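Local coordinates for WbbM protein (Klebsiella pneumoniae, PDB 6U4B) that probably acts as a bifunctional, metal-dependent glycosyltransferase that polymerises O-antigen polysaccharide, at residues A491-V496 / N511-S516; Y387-I392 / F504-I509. One frame throughout, in Å; residues are numbered along the deposited sequence.

Interaction 1 of 2, residues A491-V496 / N511-S516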
# COMPACT_ATOMS: atom_id res chain seq x y z
N ALA A 491 -16.05 7.54 -42.88
CA ALA A 491 -17.12 8.20 -43.62
C ALA A 491 -18.41 7.39 -43.58
O ALA A 491 -19.51 7.95 -43.49
CB ALA A 491 -16.69 8.45 -45.07
N GLU A 492 -18.29 6.06 -43.64
CA GLU A 492 -19.46 5.20 -43.56
C GLU A 492 -20.07 5.24 -42.16
O GLU A 492 -21.30 5.29 -42.01
CB GLU A 492 -19.09 3.77 -43.94
CG GLU A 492 -20.25 2.78 -43.88
CD GLU A 492 -21.23 2.95 -45.02
OE1 GLU A 492 -20.95 3.75 -45.95
OE2 GLU A 492 -22.29 2.29 -45.00
N LEU A 493 -19.23 5.23 -41.12
CA LEU A 493 -19.73 5.34 -39.75
C LEU A 493 -20.53 6.63 -39.57
O LEU A 493 -21.60 6.61 -38.95
CB LEU A 493 -18.56 5.29 -38.76
CG LEU A 493 -17.76 3.99 -38.65
CD1 LEU A 493 -16.50 4.22 -37.82
CD2 LEU A 493 -18.61 2.88 -38.04
N MET A 494 -20.03 7.74 -40.11
CA MET A 494 -20.76 9.00 -40.01
C MET A 494 -22.06 8.94 -40.79
O MET A 494 -23.10 9.41 -40.30
CB MET A 494 -19.88 10.15 -40.52
CG MET A 494 -18.64 10.41 -39.68
SD MET A 494 -19.01 10.87 -37.97
CE MET A 494 -18.80 9.31 -37.11
N ARG A 495 -22.04 8.36 -41.99
CA ARG A 495 -23.26 8.25 -42.78
C ARG A 495 -24.33 7.45 -42.03
O ARG A 495 -25.49 7.87 -41.97
CB ARG A 495 -22.96 7.60 -44.13
CG ARG A 495 -24.09 7.75 -45.14
CD ARG A 495 -23.87 6.83 -46.33
NE ARG A 495 -23.79 5.43 -45.93
CZ ARG A 495 -24.84 4.63 -45.80
NH1 ARG A 495 -26.06 5.10 -46.04
NH2 ARG A 495 -24.68 3.37 -45.43
N VAL A 496 -23.94 6.32 -41.43
CA VAL A 496 -24.89 5.51 -40.67
C VAL A 496 -25.38 6.28 -39.44
O VAL A 496 -26.56 6.19 -39.08
CB VAL A 496 -24.25 4.17 -40.29
CG1 VAL A 496 -25.08 3.44 -39.24
CG2 VAL A 496 -24.07 3.30 -41.52
N ASN A 511 -21.73 -2.53 -35.26
CA ASN A 511 -22.11 -3.88 -35.67
C ASN A 511 -22.60 -3.90 -37.11
O ASN A 511 -22.33 -4.84 -37.86
CB ASN A 511 -23.19 -4.42 -34.73
CG ASN A 511 -22.61 -5.30 -33.63
OD1 ASN A 511 -22.37 -6.48 -33.85
ND2 ASN A 511 -22.40 -4.72 -32.46
N LYS A 512 -23.32 -2.85 -37.53
CA LYS A 512 -23.80 -2.78 -38.90
C LYS A 512 -22.65 -2.54 -39.88
O LYS A 512 -22.54 -3.22 -40.90
CB LYS A 512 -24.86 -1.69 -39.03
CG LYS A 512 -25.20 -1.29 -40.46
CD LYS A 512 -26.44 -0.41 -40.51
CE LYS A 512 -26.56 0.32 -41.85
NZ LYS A 512 -26.60 -0.60 -43.01
N VAL A 513 -21.78 -1.57 -39.57
CA VAL A 513 -20.73 -1.21 -40.51
C VAL A 513 -19.63 -2.27 -40.55
O VAL A 513 -19.05 -2.53 -41.60
CB VAL A 513 -20.17 0.19 -40.17
CG1 VAL A 513 -18.97 0.52 -41.04
CG2 VAL A 513 -21.25 1.24 -40.36
N PHE A 514 -19.35 -2.91 -39.42
CA PHE A 514 -18.27 -3.89 -39.35
C PHE A 514 -18.74 -5.32 -39.60
O PHE A 514 -17.95 -6.25 -39.44
CB PHE A 514 -17.55 -3.82 -38.00
CG PHE A 514 -17.05 -2.45 -37.63
CD1 PHE A 514 -16.79 -1.50 -38.61
CD2 PHE A 514 -16.83 -2.11 -36.30
CE1 PHE A 514 -16.33 -0.24 -38.27
CE2 PHE A 514 -16.37 -0.85 -35.96
CZ PHE A 514 -16.12 0.09 -36.95
N TYR A 515 -20.00 -5.52 -39.99
CA TYR A 515 -20.54 -6.87 -40.13
C TYR A 515 -19.72 -7.68 -41.13
O TYR A 515 -19.37 -7.20 -42.21
CB TYR A 515 -22.00 -6.83 -40.58
CG TYR A 515 -22.61 -8.21 -40.66
CD1 TYR A 515 -22.79 -8.98 -39.52
CD2 TYR A 515 -23.00 -8.75 -41.88
CE1 TYR A 515 -23.34 -10.24 -39.58
CE2 TYR A 515 -23.55 -10.02 -41.96
CZ TYR A 515 -23.72 -10.76 -40.80
OH TYR A 515 -24.26 -12.02 -40.85
N SER A 516 -19.44 -8.93 -40.76
CA SER A 516 -18.61 -9.88 -41.51
C SER A 516 -17.16 -9.41 -41.65
O SER A 516 -16.41 -9.99 -42.45
CB SER A 516 -19.20 -10.18 -42.90
OG SER A 516 -19.08 -9.07 -43.76
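The ring of Phe514 is approached obliquely by one methyl of Leu493: CD2 of Leu493 lies 3.9 Å from CE1 of Phe514 and just as close to CZ. The second flat group, the guanidinium of Arg495, has the carboxylate carbon of Glu492 in plane at its edge. Arg495 NH2 gives Glu492 OE2 a nearly straight bond of 2.7 Å (174°), reaching the oxygen from above the carboxylate plane, while the bond from NE to OE1 is weak. This salt bridge, one turn apart on a helix, settles the polar end of Glu492 and leaves its methylene CG to pack 3.8 Å from Val513 CG1.

Val513 is the residue on which the contact centres. With its CG1 anti to the backbone N (chi1 173°), it spreads two methyls over the neighbouring helix: Val513 CG1 lies 3.8 Å from Leu493 CD2, and Val513 CG2 meets Val496 CG2 at 3.7 Å. A short beta-branched residue suits this place, since it puts both methyls close to its own backbone, where Glu492, Leu493 and Val496 meet them. The aliphatic part of Lys512 packs with its CE 3.9 Å from Val496 CG2, while its NZ hydrogen-bonds to Asn464 OD1. Leu493, buried, is long enough to touch both Val513 and Phe514.

Thr489 also touches Val513, so the valine enters a diamond formed by Thr489, Glu492, Leu493 and Val496, much like a knob in a hole. This is the packing of two successive helices, 489-499 and 505-513, in the glycosyltransferase family 8 part of the chain, away from the metal sites.

Interaction 2 of 2, residues Y387-I392 / F504-I509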
# COMPACT_ATOMS: atom_id res chain seq x y z
N TYR A 387 -20.78 8.82 -28.55
CA TYR A 387 -20.38 8.23 -29.82
C TYR A 387 -18.88 8.30 -30.05
O TYR A 387 -18.42 8.25 -31.20
CB TYR A 387 -21.14 8.89 -30.97
CG TYR A 387 -22.63 8.69 -30.90
CD1 TYR A 387 -23.45 9.61 -30.26
CD2 TYR A 387 -23.22 7.56 -31.45
CE1 TYR A 387 -24.82 9.42 -30.18
CE2 TYR A 387 -24.58 7.36 -31.38
CZ TYR A 387 -25.38 8.29 -30.75
OH TYR A 387 -26.73 8.08 -30.68
N ALA A 388 -18.09 8.41 -28.97
CA ALA A 388 -16.65 8.62 -29.10
C ALA A 388 -15.98 7.51 -29.90
O ALA A 388 -15.06 7.76 -30.68
CB ALA A 388 -16.02 8.73 -27.71
N ARG A 389 -16.44 6.26 -29.72
CA ARG A 389 -15.82 5.13 -30.40
C ARG A 389 -15.85 5.29 -31.92
O ARG A 389 -14.92 4.85 -32.61
CB ARG A 389 -16.51 3.83 -30.00
CG ARG A 389 -16.13 3.32 -28.61
CD ARG A 389 -16.84 2.01 -28.30
NE ARG A 389 -18.26 2.22 -28.04
CZ ARG A 389 -18.90 1.81 -26.95
NH1 ARG A 389 -18.24 1.13 -26.01
NH2 ARG A 389 -20.19 2.05 -26.81
N LEU A 390 -16.89 5.93 -32.46
CA LEU A 390 -17.00 6.10 -33.90
C LEU A 390 -15.88 6.97 -34.47
O LEU A 390 -15.57 6.85 -35.66
CB LEU A 390 -18.35 6.73 -34.26
CG LEU A 390 -19.60 6.00 -33.80
CD1 LEU A 390 -20.84 6.72 -34.31
CD2 LEU A 390 -19.59 4.55 -34.28
N PHE A 391 -15.28 7.83 -33.65
CA PHE A 391 -14.26 8.76 -34.13
C PHE A 391 -12.85 8.23 -33.97
O PHE A 391 -11.90 8.95 -34.31
CB PHE A 391 -14.41 10.10 -33.40
CG PHE A 391 -15.73 10.77 -33.65
CD1 PHE A 391 -16.82 10.54 -32.83
CD2 PHE A 391 -15.89 11.62 -34.74
CE1 PHE A 391 -18.03 11.15 -33.07
CE2 PHE A 391 -17.11 12.24 -34.99
CZ PHE A 391 -18.18 12.00 -34.15
N ILE A 392 -12.69 7.00 -33.48
CA ILE A 392 -11.35 6.44 -33.32
C ILE A 392 -10.59 6.34 -34.64
O ILE A 392 -9.41 6.73 -34.67
CB ILE A 392 -11.42 5.10 -32.56
CG1 ILE A 392 -11.68 5.37 -31.08
CG2 ILE A 392 -10.15 4.29 -32.76
CD1 ILE A 392 -12.12 4.15 -30.29
N PHE A 504 -28.91 0.44 -29.52
CA PHE A 504 -27.71 0.51 -28.70
C PHE A 504 -26.66 1.45 -29.29
O PHE A 504 -25.46 1.22 -29.15
CB PHE A 504 -27.12 -0.88 -28.48
CG PHE A 504 -27.88 -1.69 -27.46
CD1 PHE A 504 -27.64 -1.52 -26.11
CD2 PHE A 504 -28.85 -2.59 -27.86
CE1 PHE A 504 -28.34 -2.26 -25.17
CE2 PHE A 504 -29.55 -3.33 -26.92
CZ PHE A 504 -29.30 -3.16 -25.58
N LEU A 505 -27.12 2.52 -29.95
CA LEU A 505 -26.30 3.69 -30.29
C LEU A 505 -25.09 3.23 -31.11
O LEU A 505 -25.27 2.48 -32.08
CB LEU A 505 -25.98 4.43 -29.00
CG LEU A 505 -27.14 4.67 -28.03
CD1 LEU A 505 -26.63 5.32 -26.75
CD2 LEU A 505 -28.23 5.51 -28.67
N ASP A 506 -23.87 3.64 -30.76
CA ASP A 506 -22.70 3.34 -31.59
C ASP A 506 -22.37 1.86 -31.62
O ASP A 506 -21.73 1.40 -32.58
CB ASP A 506 -21.49 4.13 -31.09
CG ASP A 506 -21.13 3.82 -29.65
OD1 ASP A 506 -22.06 3.69 -28.82
OD2 ASP A 506 -19.93 3.70 -29.35
N GLN A 507 -22.78 1.09 -30.61
CA GLN A 507 -22.59 -0.36 -30.68
C GLN A 507 -23.37 -0.94 -31.85
O GLN A 507 -22.87 -1.81 -32.57
CB GLN A 507 -23.01 -1.02 -29.36
CG GLN A 507 -22.73 -2.52 -29.33
CD GLN A 507 -22.97 -3.14 -27.96
OE1 GLN A 507 -22.04 -3.28 -27.16
NE2 GLN A 507 -24.21 -3.51 -27.68
N ASP A 508 -24.60 -0.46 -32.07
CA ASP A 508 -25.38 -0.90 -33.22
C ASP A 508 -24.77 -0.39 -34.52
O ASP A 508 -24.73 -1.12 -35.52
CB ASP A 508 -26.82 -0.42 -33.10
CG ASP A 508 -27.64 -1.27 -32.14
OD1 ASP A 508 -27.15 -2.34 -31.72
OD2 ASP A 508 -28.78 -0.86 -31.82
N ILE A 509 -24.30 0.86 -34.53
CA ILE A 509 -23.70 1.43 -35.74
C ILE A 509 -22.48 0.62 -36.15
O ILE A 509 -22.30 0.30 -37.33
CB ILE A 509 -23.35 2.91 -35.51
CG1 ILE A 509 -24.63 3.74 -35.35
CG2 ILE A 509 -22.50 3.44 -36.65
CD1 ILE A 509 -24.38 5.18 -34.98
O HOH W 1 -19.04 5.61 -27.53
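Tyr387 and Asp506 bring the two backbones closest, their CA atoms 5.7 Å apart, where the short 3-10 turn 388-391 faces the first turn of helix 505-513. Asp508 OD2 takes a nearly straight bond from Phe504 N.

Asp506 has its CG between the backbone N and the carbonyl carbon (chi1 59°), which holds the carboxylate up to Arg389. The arginine answers side-on: NE donates to OD2 at 2.6 Å and NH2 to OD1 at 3.2 Å, both on the syn side but up to 25° out of the carboxylate plane, the two group planes lying 19° apart. A water also donates to Asp506 OD2, at 2.8 Å. Beside the salt bridge, Leu390 CD2 packs 3.7 Å from Asp506 CB, Leu390 CD1 meets Ile509 CD1 at 3.9 Å, and Tyr387 CE2 lies 4.0 Å from Leu505 CB. Branched or aromatic, Tyr387, Leu390 and Ile509 suit their buried places by offering broad apolar surface.

Arg389 also bridges through NH1 to Asp406, a magnesium ligand. The two-nitrogen grip of Asp506 would restrict rotation of the guanidinium, a second-shell role that would probably help position Asp406.

How the interactions relate
From the N terminus, 387-392 comes first, following strand 360-366, and waits some 111 residues for 504-509; the long loop that interaction 2 closes includes the magnesium ligands Asp406 and Asp408. Within that loop lies 491-496, whose partner 511-516 falls beyond 504-509, so the short loop of interaction 1 crosses the long one rather than nesting in it. Helix 505-513 serves both, its start facing the 3-10 turn and its end facing helix 489-499. The contacts also meet directly: Val496 CG1 packs 3.7 Å from Ile509 CG2, and Met494 lies against Phe391, tying turn and both helices into one core.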